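Tox3 (Phaeosphaeria nodorum, PDB 6WES) acts as a secreted necrotrophic effector of a fungal wheat pathogen, probably recognised through Snn3, this chain being its C-terminal part, probably what pro-domain removal leaves. Local coordinates at residues Y1-I7 with A31-T37; D6-R12 with Q24-R30; P41-V47 with F106-H112. One frame throughout, in Å; residues are numbered along the deposited sequence.

In the fold
Contacts 1 and 2 lie within the antiparallel sheet of a beta barrel, whereas contact 3 joins the start of one of its strands to a loop. Contacts 1 and 2 belong to the hairpin of strands 2-16 and 23-36, share D6 and I7, and have centres about 20 Å apart. Contact 2 is near the centre of the molecule, and its segments fall between those of contact 1, which closes the hairpin's open end. Contact 3 follows in the chain, using strand 45-53, the neighbour of strand 23-36; its centre is about 10 Å from that of contact 1. The two touch through F35 with M111 and E36 with Q43, tying up one end of the barrel.

Contact 1 (Y1-I7 with A31-T37)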
loop_
_atom_site.group_PDB
_atom_site.type_symbol
_atom_site.label_atom_id
_atom_site.label_comp_id
_atom_site.label_asym_id
_atom_site.label_seq_id
_atom_site.Cartn_x
_atom_site.Cartn_y
_atom_site.Cartn_z
ATOM N N TYR A 1 -2.495 -12.080 28.447
ATOM C CA TYR A 1 -2.997 -12.887 27.326
ATOM C C TYR A 1 -2.866 -12.012 26.084
ATOM O O TYR A 1 -2.545 -10.820 26.184
ATOM C CB TYR A 1 -4.453 -13.334 27.558
ATOM C CG TYR A 1 -5.401 -12.169 27.683
ATOM C CD1 TYR A 1 -5.661 -11.573 28.911
ATOM C CD2 TYR A 1 -6.012 -11.641 26.560
ATOM C CE1 TYR A 1 -6.514 -10.481 29.003
ATOM C CE2 TYR A 1 -6.857 -10.562 26.638
ATOM C CZ TYR A 1 -7.107 -9.979 27.856
ATOM O OH TYR A 1 -7.970 -8.903 27.885
ATOM N N ILE A 2 -3.135 -12.546 24.900
ATOM C CA ILE A 2 -2.914 -11.804 23.660
ATOM C C ILE A 2 -4.216 -11.153 23.206
ATOM O O ILE A 2 -5.165 -11.832 22.808
ATOM C CB ILE A 2 -2.355 -12.716 22.560
ATOM C CG1 ILE A 2 -1.107 -13.459 23.056
ATOM C CG2 ILE A 2 -2.074 -11.914 21.292
ATOM C CD1 ILE A 2 0.084 -12.598 23.255
ATOM N N LYS A 3 -4.257 -9.831 23.224
ATOM C CA LYS A 3 -5.364 -9.100 22.619
ATOM C C LYS A 3 -5.194 -9.091 21.106
ATOM O O LYS A 3 -4.075 -8.981 20.593
ATOM C CB LYS A 3 -5.365 -7.645 23.099
ATOM C CG LYS A 3 -5.741 -7.429 24.543
ATOM C CD LYS A 3 -7.200 -7.191 24.656
ATOM C CE LYS A 3 -7.511 -6.444 25.936
ATOM N NZ LYS A 3 -8.920 -6.751 26.262
ATOM N N ALA A 4 -6.306 -9.185 20.393
ATOM C CA ALA A 4 -6.341 -9.048 18.941
ATOM C C ALA A 4 -6.725 -7.625 18.564
ATOM O O ALA A 4 -7.647 -7.045 19.148
ATOM C CB ALA A 4 -7.377 -10.006 18.348
ATOM N N ASN A 5 -6.057 -7.080 17.549
ATOM C CA ASN A 5 -6.419 -5.761 17.056
ATOM C C ASN A 5 -6.269 -5.736 15.548
ATOM O O ASN A 5 -5.353 -6.345 14.995
ATOM C CB ASN A 5 -5.497 -4.663 17.605
ATOM C CG ASN A 5 -5.551 -4.538 19.092
ATOM O OD1 ASN A 5 -6.483 -3.908 19.654
ATOM N ND2 ASN A 5 -4.573 -5.110 19.765
ATOM N N ASP A 6 -7.147 -5.006 14.877
ATOM C CA ASP A 6 -6.995 -4.797 13.448
ATOM C C ASP A 6 -7.396 -3.375 13.091
ATOM O O ASP A 6 -8.186 -2.721 13.797
ATOM C CB ASP A 6 -7.808 -5.807 12.634
ATOM C CG ASP A 6 -9.300 -5.683 12.878
ATOM O OD1 ASP A 6 -9.965 -4.971 12.099
ATOM O OD2 ASP A 6 -9.808 -6.282 13.860
ATOM N N ILE A 7 -6.822 -2.891 12.000
ATOM C CA ILE A 7 -7.147 -1.562 11.511
ATOM C C ILE A 7 -6.991 -1.602 10.006
ATOM O O ILE A 7 -6.114 -2.285 9.475
ATOM C CB ILE A 7 -6.245 -0.476 12.157
ATOM C CG1 ILE A 7 -6.580 0.927 11.625
ATOM C CG2 ILE A 7 -4.782 -0.756 11.900
ATOM C CD1 ILE A 7 -7.791 1.567 12.251
ATOM N N ALA A 31 -3.997 -4.072 8.858
ATOM C CA ALA A 31 -2.892 -4.426 9.746
ATOM C C ALA A 31 -3.474 -5.130 10.956
ATOM O O ALA A 31 -4.453 -4.651 11.555
ATOM C CB ALA A 31 -2.089 -3.206 10.205
ATOM N N ASP A 32 -2.891 -6.262 11.319
ATOM C CA ASP A 32 -3.279 -6.966 12.532
ATOM C C ASP A 32 -2.126 -6.843 13.520
ATOM O O ASP A 32 -0.957 -7.035 13.142
ATOM C CB ASP A 32 -3.635 -8.434 12.232
ATOM C CG ASP A 32 -5.025 -8.585 11.585
ATOM O OD1 ASP A 32 -6.028 -8.835 12.293
ATOM O OD2 ASP A 32 -5.124 -8.459 10.350
ATOM N N ILE A 33 -2.446 -6.470 14.756
ATOM C CA ILE A 33 -1.425 -6.150 15.759
ATOM C C ILE A 33 -1.781 -6.798 17.091
ATOM O O ILE A 33 -2.555 -6.218 17.864
ATOM C CB ILE A 33 -1.275 -4.632 15.963
ATOM C CG1 ILE A 33 -1.216 -3.886 14.625
ATOM C CG2 ILE A 33 -0.027 -4.384 16.807
ATOM C CD1 ILE A 33 -2.475 -3.175 14.321
ATOM N N PRO A 34 -1.257 -7.977 17.399
ATOM C CA PRO A 34 -1.493 -8.583 18.710
ATOM C C PRO A 34 -0.794 -7.786 19.799
ATOM O O PRO A 34 0.221 -7.120 19.567
ATOM C CB PRO A 34 -0.839 -9.968 18.587
ATOM C CG PRO A 34 -0.495 -10.159 17.118
ATOM C CD PRO A 34 -0.429 -8.810 16.517
ATOM N N PHE A 35 -1.327 -7.870 21.015
ATOM C CA PHE A 35 -0.713 -7.165 22.132
ATOM C C PHE A 35 -0.771 -8.095 23.335
ATOM O O PHE A 35 -1.853 -8.557 23.720
ATOM C CB PHE A 35 -1.467 -5.850 22.409
ATOM C CG PHE A 35 -0.935 -5.035 23.566
ATOM C CD1 PHE A 35 -0.068 -3.991 23.358
ATOM C CD2 PHE A 35 -1.379 -5.281 24.853
ATOM C CE1 PHE A 35 0.410 -3.224 24.432
ATOM C CE2 PHE A 35 -0.901 -4.534 25.939
ATOM C CZ PHE A 35 -0.017 -3.499 25.721
ATOM N N GLU A 36 0.373 -8.346 23.958
ATOM C CA GLU A 36 0.413 -9.189 25.150
ATOM C C GLU A 36 0.153 -8.329 26.380
ATOM O O GLU A 36 0.963 -7.455 26.717
ATOM C CB GLU A 36 1.769 -9.890 25.243
ATOM C CG GLU A 36 2.036 -10.606 26.576
ATOM C CD GLU A 36 0.951 -11.603 26.972
ATOM O OE1 GLU A 36 0.865 -12.663 26.302
ATOM O OE2 GLU A 36 0.235 -11.354 27.952
ATOM N N THR A 37 -0.967 -8.592 27.070
ATOM C CA THR A 37 -1.342 -7.726 28.180
ATOM C C THR A 37 -0.369 -7.805 29.345
ATOM O O THR A 37 -0.375 -6.892 30.185
ATOM C CB THR A 37 -2.778 -7.976 28.663
ATOM O OG1 THR A 37 -2.882 -9.307 29.170
ATOM C CG2 THR A 37 -3.769 -7.823 27.529
HETATM O O HOH W 1 -6.577 -9.457 14.777
#
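The Y1 ring carries the methyl CG2 of T37 over one face, a CH-pi contact 4.1 Å from the ring centroid that is shifted toward the rim. At the far end of this ring the hydroxyl OH accepts a bond from K3 NZ, while the aliphatic K3 CG passes T37 CG2 at 3.6 Å; a lysine suits the place because it offers both a greasy stem and a polar tip. The flat amide of N5 works in its own plane: ND2 meets I33 O 3.0 Å away, nearly head-on to the carbonyl, and also bonds N114 OD1. Side by side with N5 lies F35, its ring plane turned 82° from the amide. N5 thereby fills the gap in regular pairing between the bridges K3-F35 and D6-D32, and its carbonyl O takes the backbone N of I33. Toward the chain start, E36 CG is anti to the backbone N (chi1 169°) and the chain then bends, which brings OE2 within 2.9 Å of Y1 N in a salt bridge; the nitrogen comes to the syn side of OE2, 25° out of the carboxylate plane. T37 OG1 accepts from the same nitrogen at 2.9 Å. Among apolar groups, I2 CG2 lies alongside P34 CB at 3.6 Å and I7 CG2 beside the small A31. D32 OD1 rests against D6 CB, the two carboxylates stay apart, and R30 pairs with D32. The Y1 amino group, probably exposed by pro-domain cleavage, is thus held by two acceptors, and E36 probably balances its positive charge.

Contact 2 (D6-R12 with Q24-R30); sequences DINFGTR and QRDVKVR
R12 and D26 form a side-on salt bridge: NE meets OD1 at 2.7 Å and NH2 meets OD2 at 2.9 Å, each on a syn lone pair, with the two planes 13° apart. R12 CG lies opposite the backbone N (chi1 171°) and the chain bends at chi3, which lays it beside the aspartate. The Q24 amide lies over one face of this guanidinium, nearly parallel to it, with NE2 3.6 Å above the plane. A looser ionic pair sits at the other end, where the D6 carboxylate stacks over the face of the R30 guanidinium, planes 20° apart; OD2 is a long 3.8 Å from R30 NH2 and no N-H is directed at it, R30's main partner being D32. Backbone bonds join F9 with V29 and T11 with V27 in both directions, a regular antiparallel pairing. Among apolar contacts, F9 CB meets V29 CG2 at 4.0 Å. On the other face G10, lacking a side chain, lets K28 CG pass 4.1 Å from its CA. The valines and T11 suit the buried side, where T11 and V27 reach strand 92-105, while R12 and K28 reach out to the C-terminal E158. Backbone bonds continue the sheet on both flanks, from R12 to G152 of strand 144-153 and from K28 to strand 45-53.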
loop_
_atom_site.group_PDB
_atom_site.type_symbol
_atom_site.label_atom_id
_atom_site.label_comp_id
_atom_site.label_asym_id
_atom_site.label_seq_id
_atom_site.Cartn_x
_atom_site.Cartn_y
_atom_site.Cartn_z
ATOM N N ASP A 6 -7.147 -5.006 14.877
ATOM C CA ASP A 6 -6.995 -4.797 13.448
ATOM C C ASP A 6 -7.396 -3.375 13.091
ATOM O O ASP A 6 -8.186 -2.721 13.797
ATOM C CB ASP A 6 -7.808 -5.807 12.634
ATOM C CG ASP A 6 -9.300 -5.683 12.878
ATOM O OD1 ASP A 6 -9.965 -4.971 12.099
ATOM O OD2 ASP A 6 -9.808 -6.282 13.860
ATOM N N ILE A 7 -6.822 -2.891 12.000
ATOM C CA ILE A 7 -7.147 -1.562 11.511
ATOM C C ILE A 7 -6.991 -1.602 10.006
ATOM O O ILE A 7 -6.114 -2.285 9.475
ATOM C CB ILE A 7 -6.245 -0.476 12.157
ATOM C CG1 ILE A 7 -6.580 0.927 11.625
ATOM C CG2 ILE A 7 -4.782 -0.756 11.900
ATOM C CD1 ILE A 7 -7.791 1.567 12.251
ATOM N N ASN A 8 -7.818 -0.838 9.316
ATOM C CA ASN A 8 -7.785 -0.765 7.869
ATOM C C ASN A 8 -7.350 0.622 7.437
ATOM O O ASN A 8 -7.657 1.617 8.098
ATOM C CB ASN A 8 -9.160 -1.087 7.275
ATOM C CG ASN A 8 -9.410 -2.588 7.173
ATOM O OD1 ASN A 8 -9.509 -3.151 6.072
ATOM N ND2 ASN A 8 -9.486 -3.245 8.320
ATOM N N PHE A 9 -6.639 0.683 6.315
ATOM C CA PHE A 9 -6.282 1.929 5.663
ATOM C C PHE A 9 -6.583 1.819 4.176
ATOM O O PHE A 9 -6.590 0.723 3.598
ATOM C CB PHE A 9 -4.775 2.201 5.793
ATOM C CG PHE A 9 -4.289 2.260 7.210
ATOM C CD1 PHE A 9 -4.785 3.221 8.098
ATOM C CD2 PHE A 9 -3.377 1.341 7.678
ATOM C CE1 PHE A 9 -4.340 3.270 9.422
ATOM C CE2 PHE A 9 -2.932 1.396 8.990
ATOM C CZ PHE A 9 -3.404 2.360 9.856
ATOM N N GLY A 10 -6.796 2.967 3.550
ATOM C CA GLY A 10 -7.005 2.975 2.119
ATOM C C GLY A 10 -6.556 4.294 1.528
ATOM O O GLY A 10 -6.784 5.361 2.120
ATOM N N THR A 11 -5.933 4.252 0.358
ATOM C CA THR A 11 -5.520 5.451 -0.359
ATOM C C THR A 11 -5.948 5.340 -1.814
ATOM O O THR A 11 -5.695 4.317 -2.476
ATOM C CB THR A 11 -4.012 5.654 -0.232
ATOM O OG1 THR A 11 -3.690 5.726 1.169
ATOM C CG2 THR A 11 -3.552 6.920 -0.951
ATOM N N ARG A 12 -6.576 6.396 -2.308
ATOM C CA ARG A 12 -6.920 6.541 -3.712
ATOM C C ARG A 12 -5.888 7.464 -4.346
ATOM O O ARG A 12 -5.461 8.449 -3.728
ATOM C CB ARG A 12 -8.319 7.177 -3.828
ATOM C CG ARG A 12 -8.747 7.607 -5.233
ATOM C CD ARG A 12 -10.229 7.961 -5.281
ATOM N NE ARG A 12 -11.050 6.805 -4.914
ATOM C CZ ARG A 12 -12.374 6.847 -4.735
ATOM N NH1 ARG A 12 -13.021 7.998 -4.883
ATOM N NH2 ARG A 12 -13.043 5.744 -4.427
ATOM N N GLN A 24 -6.889 6.118 -12.209
ATOM C CA GLN A 24 -7.249 6.124 -10.799
ATOM C C GLN A 24 -7.192 4.711 -10.225
ATOM O O GLN A 24 -7.617 3.744 -10.869
ATOM C CB GLN A 24 -8.649 6.692 -10.608
ATOM C CG GLN A 24 -9.063 6.797 -9.130
ATOM C CD GLN A 24 -10.314 7.617 -8.958
ATOM O OE1 GLN A 24 -10.304 8.821 -9.203
ATOM N NE2 GLN A 24 -11.403 6.972 -8.557
ATOM N N ARG A 25 -6.663 4.587 -9.014
ATOM C CA ARG A 25 -6.612 3.303 -8.327
ATOM C C ARG A 25 -6.910 3.498 -6.852
ATOM O O ARG A 25 -6.437 4.462 -6.244
ATOM C CB ARG A 25 -5.207 2.690 -8.405
ATOM C CG ARG A 25 -4.700 2.429 -9.822
ATOM C CD ARG A 25 -5.132 1.058 -10.294
ATOM N NE ARG A 25 -6.500 1.055 -10.783
ATOM C CZ ARG A 25 -7.188 -0.063 -11.003
ATOM N NH1 ARG A 25 -8.433 -0.015 -11.455
ATOM N NH2 ARG A 25 -6.620 -1.236 -10.776
ATOM N N ASP A 26 -7.644 2.549 -6.270
ATOM C CA ASP A 26 -7.854 2.451 -4.829
ATOM C C ASP A 26 -7.037 1.271 -4.316
ATOM O O ASP A 26 -7.086 0.189 -4.900
ATOM C CB ASP A 26 -9.330 2.183 -4.503
ATOM C CG ASP A 26 -10.195 3.417 -4.584
ATOM O OD1 ASP A 26 -9.728 4.438 -5.111
ATOM O OD2 ASP A 26 -11.374 3.368 -4.153
ATOM N N VAL A 27 -6.311 1.477 -3.222
ATOM C CA VAL A 27 -5.515 0.434 -2.581
ATOM C C VAL A 27 -5.929 0.396 -1.119
ATOM O O VAL A 27 -5.938 1.440 -0.455
ATOM C CB VAL A 27 -4.008 0.728 -2.704
ATOM C CG1 VAL A 27 -3.194 -0.369 -2.032
ATOM C CG2 VAL A 27 -3.610 0.839 -4.168
ATOM N N LYS A 28 -6.297 -0.775 -0.623
ATOM C CA LYS A 28 -6.702 -0.909 0.772
ATOM C C LYS A 28 -5.908 -2.025 1.431
ATOM O O LYS A 28 -5.654 -3.072 0.820
ATOM C CB LYS A 28 -8.202 -1.223 0.894
ATOM C CG LYS A 28 -9.115 -0.129 0.377
ATOM C CD LYS A 28 -10.554 -0.554 0.500
ATOM C CE LYS A 28 -11.498 0.451 -0.155
ATOM N NZ LYS A 28 -12.929 0.027 0.008
ATOM N N VAL A 29 -5.507 -1.791 2.679
ATOM C CA VAL A 29 -4.758 -2.778 3.444
ATOM C C VAL A 29 -5.370 -2.920 4.827
ATOM O O VAL A 29 -6.108 -2.052 5.302
ATOM C CB VAL A 29 -3.268 -2.412 3.562
ATOM C CG1 VAL A 29 -2.623 -2.326 2.170
ATOM C CG2 VAL A 29 -3.085 -1.090 4.331
ATOM N N ARG A 30 -5.032 -4.029 5.487
ATOM C CA ARG A 30 -5.387 -4.277 6.874
ATOM C C ARG A 30 -4.090 -4.549 7.618
ATOM O O ARG A 30 -3.171 -5.167 7.060
ATOM C CB ARG A 30 -6.301 -5.506 6.950
ATOM C CG ARG A 30 -6.610 -5.981 8.363
ATOM C CD ARG A 30 -7.685 -7.025 8.329
ATOM N NE ARG A 30 -7.732 -7.727 9.601
ATOM C CZ ARG A 30 -8.834 -8.235 10.142
ATOM N NH1 ARG A 30 -10.010 -8.109 9.535
ATOM N NH2 ARG A 30 -8.752 -8.851 11.307
HETATM O O HOH W 2 -8.844 -1.717 4.246
#

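Contact 3 (P41-V47 with F106-H112); sequences PNQVLRV and FDRTRMH
R108 reaches across to two backbone carbonyls of the loop before strand 45-53. Its NH1 donates to P41 O at 2.8 Å, with that oxygen in the guanidinium plane, and also to Q43 O at 2.8 Å, somewhat tilted from it. A weak third bond runs from NH2 to Q43 O. The side chain is extended from CG to NE (chi2 -177°), a reach that an arginine supplies along with several N-H groups, and NE is taken by A70 O. Two CH-pi contacts follow. L45 and F106 reach toward each other from opposite sides, CD1 over the ring face toward its rim, 3.9 Å from the F106 centroid. P41 CG lies over the H112 ring at 4.0 Å from the centroid, the flat imidazole offering a face to the rigid proline ring. This is where the barrel ends: strand 45-53 begins at L45, and the loop after strand 92-105 makes a short 3-10 turn at 108-109 before strand 126-133, with D107 just ahead of it accepting a bond from T109 OG1. The remaining contacts are mostly between apolar groups, as suits the buried L45, F106 and M111. M111 CE meets L45 CD1 at 4.0 Å, its chain bent at chi3 (46°), and M111 CB packs against P41 CB at 4.0 Å. V47 CG2 comes to the edge of the F106 ring, near its plane. P41 CA lies 3.2 Å from M111 O, a bent C-H...O contact.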
loop_
_atom_site.group_PDB
_atom_site.type_symbol
_atom_site.label_atom_id
_atom_site.label_comp_id
_atom_site.label_asym_id
_atom_site.label_seq_id
_atom_site.Cartn_x
_atom_site.Cartn_y
_atom_site.Cartn_z
ATOM N N PRO A 41 3.831 -1.293 27.791
ATOM C CA PRO A 41 3.671 -0.380 26.654
ATOM C C PRO A 41 4.848 -0.370 25.700
ATOM O O PRO A 41 4.688 0.122 24.577
ATOM C CB PRO A 41 3.520 0.985 27.338
ATOM C CG PRO A 41 4.245 0.828 28.644
ATOM C CD PRO A 41 4.007 -0.580 29.075
ATOM N N ASN A 42 6.017 -0.858 26.110
ATOM C CA ASN A 42 7.222 -0.837 25.297
ATOM C C ASN A 42 7.531 -2.211 24.710
ATOM O O ASN A 42 8.665 -2.475 24.288
ATOM C CB ASN A 42 8.391 -0.266 26.115
ATOM C CG ASN A 42 8.021 1.056 26.816
ATOM O OD1 ASN A 42 7.616 2.010 26.163
ATOM N ND2 ASN A 42 8.140 1.099 28.141
ATOM N N GLN A 43 6.542 -3.094 24.662
ATOM C CA GLN A 43 6.773 -4.418 24.115
ATOM C C GLN A 43 6.998 -4.373 22.608
ATOM O O GLN A 43 6.464 -3.525 21.888
ATOM C CB GLN A 43 5.602 -5.345 24.418
ATOM C CG GLN A 43 4.292 -4.989 23.727
ATOM C CD GLN A 43 3.162 -5.896 24.193
ATOM O OE1 GLN A 43 2.799 -6.871 23.517
ATOM N NE2 GLN A 43 2.614 -5.590 25.359
ATOM N N VAL A 44 7.823 -5.305 22.138
ATOM C CA VAL A 44 7.976 -5.509 20.705
ATOM C C VAL A 44 6.636 -5.969 20.160
ATOM O O VAL A 44 5.935 -6.757 20.804
ATOM C CB VAL A 44 9.056 -6.585 20.488
ATOM C CG1 VAL A 44 9.078 -7.058 19.080
ATOM C CG2 VAL A 44 10.440 -6.085 20.903
ATOM N N LEU A 45 6.247 -5.464 18.985
ATOM C CA LEU A 45 4.960 -5.790 18.378
ATOM C C LEU A 45 5.198 -6.514 17.070
ATOM O O LEU A 45 6.138 -6.189 16.346
ATOM C CB LEU A 45 4.129 -4.527 18.089
ATOM C CG LEU A 45 3.763 -3.719 19.330
ATOM C CD1 LEU A 45 3.149 -2.393 18.881
ATOM C CD2 LEU A 45 2.776 -4.505 20.180
ATOM N N ARG A 46 4.362 -7.489 16.765
ATOM C CA ARG A 46 4.453 -8.244 15.522
ATOM C C ARG A 46 3.248 -7.864 14.668
ATOM O O ARG A 46 2.132 -8.341 14.911
ATOM C CB ARG A 46 4.485 -9.737 15.829
ATOM C CG ARG A 46 5.783 -10.150 16.491
ATOM C CD ARG A 46 5.780 -11.617 16.879
ATOM N NE ARG A 46 6.952 -11.945 17.692
ATOM C CZ ARG A 46 7.011 -11.782 19.012
ATOM N NH1 ARG A 46 5.962 -11.299 19.673
ATOM N NH2 ARG A 46 8.118 -12.102 19.673
ATOM N N VAL A 47 3.483 -7.018 13.662
ATOM C CA VAL A 47 2.441 -6.506 12.778
ATOM C C VAL A 47 2.359 -7.397 11.544
ATOM O O VAL A 47 3.390 -7.736 10.943
ATOM C CB VAL A 47 2.744 -5.048 12.386
ATOM C CG1 VAL A 47 1.765 -4.540 11.356
ATOM C CG2 VAL A 47 2.728 -4.141 13.625
ATOM N N PHE A 106 2.094 4.616 16.421
ATOM C CA PHE A 106 1.731 4.245 17.785
ATOM C C PHE A 106 1.984 5.392 18.756
ATOM O O PHE A 106 2.866 6.239 18.551
ATOM C CB PHE A 106 2.570 3.056 18.268
ATOM C CG PHE A 106 2.368 1.812 17.449
ATOM C CD1 PHE A 106 1.297 0.969 17.713
ATOM C CD2 PHE A 106 3.221 1.495 16.407
ATOM C CE1 PHE A 106 1.074 -0.158 16.966
ATOM C CE2 PHE A 106 3.015 0.323 15.659
ATOM C CZ PHE A 106 1.928 -0.489 15.929
ATOM N N ASP A 107 1.207 5.403 19.833
ATOM C CA ASP A 107 1.470 6.267 20.986
ATOM C C ASP A 107 1.736 5.352 22.179
ATOM O O ASP A 107 0.809 4.952 22.895
ATOM C CB ASP A 107 0.321 7.220 21.274
ATOM C CG ASP A 107 0.581 8.113 22.482
ATOM O OD1 ASP A 107 1.591 7.928 23.192
ATOM O OD2 ASP A 107 -0.234 9.028 22.700
ATOM N N ARG A 108 3.022 5.046 22.406
ATOM C CA ARG A 108 3.369 4.084 23.445
ATOM C C ARG A 108 3.171 4.646 24.844
ATOM O O ARG A 108 3.139 3.868 25.800
ATOM C CB ARG A 108 4.771 3.509 23.262
ATOM C CG ARG A 108 4.882 2.540 22.068
ATOM C CD ARG A 108 6.255 1.974 22.011
ATOM N NE ARG A 108 6.524 1.009 20.950
ATOM C CZ ARG A 108 6.300 -0.299 21.035
ATOM N NH1 ARG A 108 5.692 -0.802 22.096
ATOM N NH2 ARG A 108 6.665 -1.119 20.046
ATOM N N THR A 109 3.015 5.966 24.993
ATOM C CA THR A 109 2.682 6.511 26.313
ATOM C C THR A 109 1.295 6.106 26.789
ATOM O O THR A 109 1.001 6.252 27.985
ATOM C CB THR A 109 2.806 8.044 26.374
ATOM O OG1 THR A 109 1.689 8.663 25.725
ATOM C CG2 THR A 109 4.112 8.527 25.755
ATOM N N ARG A 110 0.457 5.585 25.895
ATOM C CA ARG A 110 -0.921 5.223 26.204
ATOM C C ARG A 110 -1.164 3.737 25.993
ATOM O O ARG A 110 -2.310 3.312 25.820
ATOM C CB ARG A 110 -1.899 6.055 25.374
ATOM C CG ARG A 110 -1.863 7.523 25.757
ATOM C CD ARG A 110 -2.914 8.316 24.954
ATOM N NE ARG A 110 -2.909 9.743 25.307
ATOM C CZ ARG A 110 -3.530 10.274 26.355
ATOM N NH1 ARG A 110 -4.225 9.519 27.196
ATOM N NH2 ARG A 110 -3.441 11.585 26.567
ATOM N N MET A 111 -0.110 2.930 26.034
ATOM C CA MET A 111 -0.199 1.521 25.666
ATOM C C MET A 111 -0.032 0.579 26.860
ATOM O O MET A 111 0.510 -0.522 26.737
ATOM C CB MET A 111 0.762 1.198 24.518
ATOM C CG MET A 111 0.174 1.658 23.201
ATOM S SD MET A 111 1.195 1.381 21.746
ATOM C CE MET A 111 1.733 -0.305 21.997
ATOM N N HIS A 112 -0.521 0.970 28.041
ATOM C CA HIS A 112 -0.379 0.088 29.190
ATOM C C HIS A 112 -1.311 -1.118 29.112
ATOM O O HIS A 112 -0.976 -2.182 29.652
ATOM C CB HIS A 112 -0.552 0.889 30.483
ATOM C CG HIS A 112 0.567 1.858 30.717
ATOM N ND1 HIS A 112 0.561 3.140 30.210
ATOM C CD2 HIS A 112 1.757 1.706 31.344
ATOM C CE1 HIS A 112 1.684 3.750 30.543
ATOM N NE2 HIS A 112 2.427 2.900 31.231
#